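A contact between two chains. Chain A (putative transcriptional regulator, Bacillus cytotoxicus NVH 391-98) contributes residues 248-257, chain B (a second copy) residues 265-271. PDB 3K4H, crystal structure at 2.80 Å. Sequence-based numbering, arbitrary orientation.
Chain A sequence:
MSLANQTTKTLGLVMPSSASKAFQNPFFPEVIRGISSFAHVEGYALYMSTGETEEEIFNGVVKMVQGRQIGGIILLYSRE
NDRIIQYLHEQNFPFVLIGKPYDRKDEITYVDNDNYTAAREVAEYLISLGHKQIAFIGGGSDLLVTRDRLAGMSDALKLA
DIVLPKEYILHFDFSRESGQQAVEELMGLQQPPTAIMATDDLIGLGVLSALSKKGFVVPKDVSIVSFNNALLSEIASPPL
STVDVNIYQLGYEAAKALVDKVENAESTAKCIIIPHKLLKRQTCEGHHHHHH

Chain A 248-257: YQLGYEAAKA
Chain B, residues 265-271: AESTAKC

Alternating charges can fasten a helix to an irregular segment without any backbone pairing, and this contact between two copies of one protein illustrates how. Its strongest link is the salt bridge from Lys B270 NZ to Glu A253 OE2, a 2.9 Å hydrogen bond. A second salt bridge runs the other way, Lys A256 NZ donating a weak hydrogen bond to Glu B266 OE1 at 3.3 Å. The four charges cluster: Glu A253 OE2 lies 3.6 Å from Glu B266 OE1, and Lys A256 NZ 4.5 Å from Lys B270 NZ, like-charge approaches that the neighbouring opposite charges offset. Glu B266 is poorly ordered, so its carboxylate is placed less surely.

The chain A stretch is helical throughout (phi/psi near -64/-42), within a helix that extends past both its ends, with i to i+4 hydrogen bonds of 2.9 to 3.1 Å. Gln A249, Glu A253 and Lys A256 therefore share one face, their CA-to-CB bonds toward chain B. There, an extended run from Thr B268 (-62/140) through Ala B269 (-107/126) to Lys B270 (-142/158) directs the first and last toward the helix and Ala B269 away. CA atoms pair Gln A249 with Thr B268 (8.1 Å) and Glu A253 with Lys B270 (9.0 Å).

Lys A256 has chi1, chi2 and chi4 t, with chi3 at -149°; Glu A253 has chi1 -136° and chi2 p. Beyond the charges, Thr B268 CG2 packs 3.1 Å from Gln A249 NE2.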

# COMPACT_ATOMS: atom_id res chain seq x y z
N TYR A 248 -6.14 14.71 6.98
CA TYR A 248 -6.99 15.52 6.13
C TYR A 248 -7.13 14.84 4.77
O TYR A 248 -8.22 14.74 4.21
CB TYR A 248 -6.37 16.91 5.99
CG TYR A 248 -7.02 17.82 4.97
CD1 TYR A 248 -7.99 18.74 5.37
CD2 TYR A 248 -6.69 17.76 3.62
CE1 TYR A 248 -8.59 19.60 4.45
CE2 TYR A 248 -7.28 18.60 2.68
CZ TYR A 248 -8.23 19.52 3.12
OH TYR A 248 -8.85 20.36 2.24
N GLN A 249 -6.00 14.40 4.22
CA GLN A 249 -5.99 13.86 2.87
C GLN A 249 -6.71 12.50 2.87
O GLN A 249 -7.39 12.17 1.89
CB GLN A 249 -4.57 13.77 2.32
CG GLN A 249 -4.47 14.16 0.84
CD GLN A 249 -4.87 15.63 0.51
OE1 GLN A 249 -4.39 16.59 1.13
NE2 GLN A 249 -5.74 15.79 -0.50
N LEU A 250 -6.63 11.77 3.98
CA LEU A 250 -7.40 10.55 4.14
C LEU A 250 -8.86 10.89 3.93
O LEU A 250 -9.55 10.18 3.23
CB LEU A 250 -7.21 9.92 5.53
CG LEU A 250 -5.90 9.22 5.94
CD1 LEU A 250 -6.03 8.75 7.39
CD2 LEU A 250 -5.50 8.05 5.03
N GLY A 251 -9.32 11.99 4.52
CA GLY A 251 -10.72 12.38 4.48
C GLY A 251 -11.13 12.83 3.10
O GLY A 251 -12.16 12.40 2.57
N TYR A 252 -10.30 13.67 2.51
CA TYR A 252 -10.60 14.33 1.26
C TYR A 252 -10.70 13.26 0.21
O TYR A 252 -11.69 13.15 -0.52
CB TYR A 252 -9.46 15.26 0.94
CG TYR A 252 -9.65 16.13 -0.26
CD1 TYR A 252 -10.10 17.44 -0.11
CD2 TYR A 252 -9.35 15.68 -1.55
CE1 TYR A 252 -10.27 18.28 -1.22
CE2 TYR A 252 -9.53 16.51 -2.66
CZ TYR A 252 -9.98 17.81 -2.47
OH TYR A 252 -10.13 18.66 -3.53
N GLU A 253 -9.65 12.44 0.15
CA GLU A 253 -9.60 11.34 -0.77
C GLU A 253 -10.72 10.30 -0.53
O GLU A 253 -11.27 9.77 -1.49
CB GLU A 253 -8.20 10.73 -0.78
CG GLU A 253 -7.72 10.42 -2.21
CD GLU A 253 -7.44 11.68 -3.02
OE1 GLU A 253 -6.88 12.64 -2.46
OE2 GLU A 253 -7.75 11.71 -4.23
N ALA A 254 -11.09 10.03 0.72
CA ALA A 254 -12.22 9.12 0.93
C ALA A 254 -13.48 9.65 0.25
O ALA A 254 -14.09 8.92 -0.54
CB ALA A 254 -12.46 8.87 2.35
N ALA A 255 -13.83 10.92 0.48
CA ALA A 255 -15.03 11.55 -0.09
C ALA A 255 -15.00 11.58 -1.62
O ALA A 255 -16.02 11.35 -2.28
CB ALA A 255 -15.21 12.93 0.46
N LYS A 256 -13.83 11.88 -2.17
CA LYS A 256 -13.66 11.91 -3.62
C LYS A 256 -13.89 10.53 -4.21
O LYS A 256 -14.46 10.40 -5.28
CB LYS A 256 -12.26 12.41 -3.96
CG LYS A 256 -11.96 12.61 -5.41
CD LYS A 256 -10.53 12.98 -5.58
CE LYS A 256 -10.42 13.86 -6.75
NZ LYS A 256 -9.01 14.18 -6.96
N ALA A 257 -13.46 9.50 -3.49
CA ALA A 257 -13.67 8.12 -3.94
C ALA A 257 -15.15 7.74 -3.86
O ALA A 257 -15.64 7.04 -4.73
CB ALA A 257 -12.80 7.14 -3.15
N ALA B 265 -6.93 20.05 -11.66
CA ALA B 265 -5.76 20.55 -11.02
C ALA B 265 -5.56 19.88 -9.69
O ALA B 265 -5.52 20.55 -8.66
CB ALA B 265 -5.86 22.00 -10.84
N GLU B 266 -5.44 18.54 -9.66
CA GLU B 266 -5.29 17.90 -8.38
C GLU B 266 -3.84 17.71 -8.11
O GLU B 266 -3.17 16.93 -8.73
CB GLU B 266 -5.89 16.50 -8.50
CG GLU B 266 -6.62 16.00 -7.30
CD GLU B 266 -5.72 15.61 -6.20
OE1 GLU B 266 -6.07 14.67 -5.47
OE2 GLU B 266 -4.67 16.25 -6.05
N SER B 267 -3.35 18.46 -7.14
CA SER B 267 -2.03 18.30 -6.61
C SER B 267 -1.66 17.03 -5.91
O SER B 267 -0.56 16.55 -6.01
CB SER B 267 -1.57 19.53 -5.89
OG SER B 267 -1.04 20.39 -6.88
N THR B 268 -2.59 16.52 -5.15
CA THR B 268 -2.31 15.55 -4.15
C THR B 268 -1.74 14.32 -4.72
O THR B 268 -2.19 13.83 -5.71
CB THR B 268 -3.59 15.07 -3.64
OG1 THR B 268 -4.52 16.14 -3.74
CG2 THR B 268 -3.43 14.66 -2.23
N ALA B 269 -0.78 13.79 -4.00
CA ALA B 269 -0.05 12.68 -4.48
C ALA B 269 -0.50 11.54 -3.68
O ALA B 269 -0.46 11.58 -2.50
CB ALA B 269 1.33 12.92 -4.18
N LYS B 270 -0.92 10.50 -4.35
CA LYS B 270 -1.37 9.34 -3.69
C LYS B 270 -0.90 8.21 -4.50
O LYS B 270 -0.60 8.34 -5.62
CB LYS B 270 -2.86 9.31 -3.71
CG LYS B 270 -3.39 10.23 -4.69
CD LYS B 270 -4.61 9.69 -5.30
CE LYS B 270 -5.30 10.76 -6.07
NZ LYS B 270 -6.61 10.34 -6.58
N CYS B 271 -0.83 7.08 -3.86
CA CYS B 271 -0.55 5.82 -4.50
C CYS B 271 -1.86 5.07 -4.65
O CYS B 271 -2.62 4.94 -3.69
CB CYS B 271 0.39 5.01 -3.64
SG CYS B 271 0.58 3.33 -4.22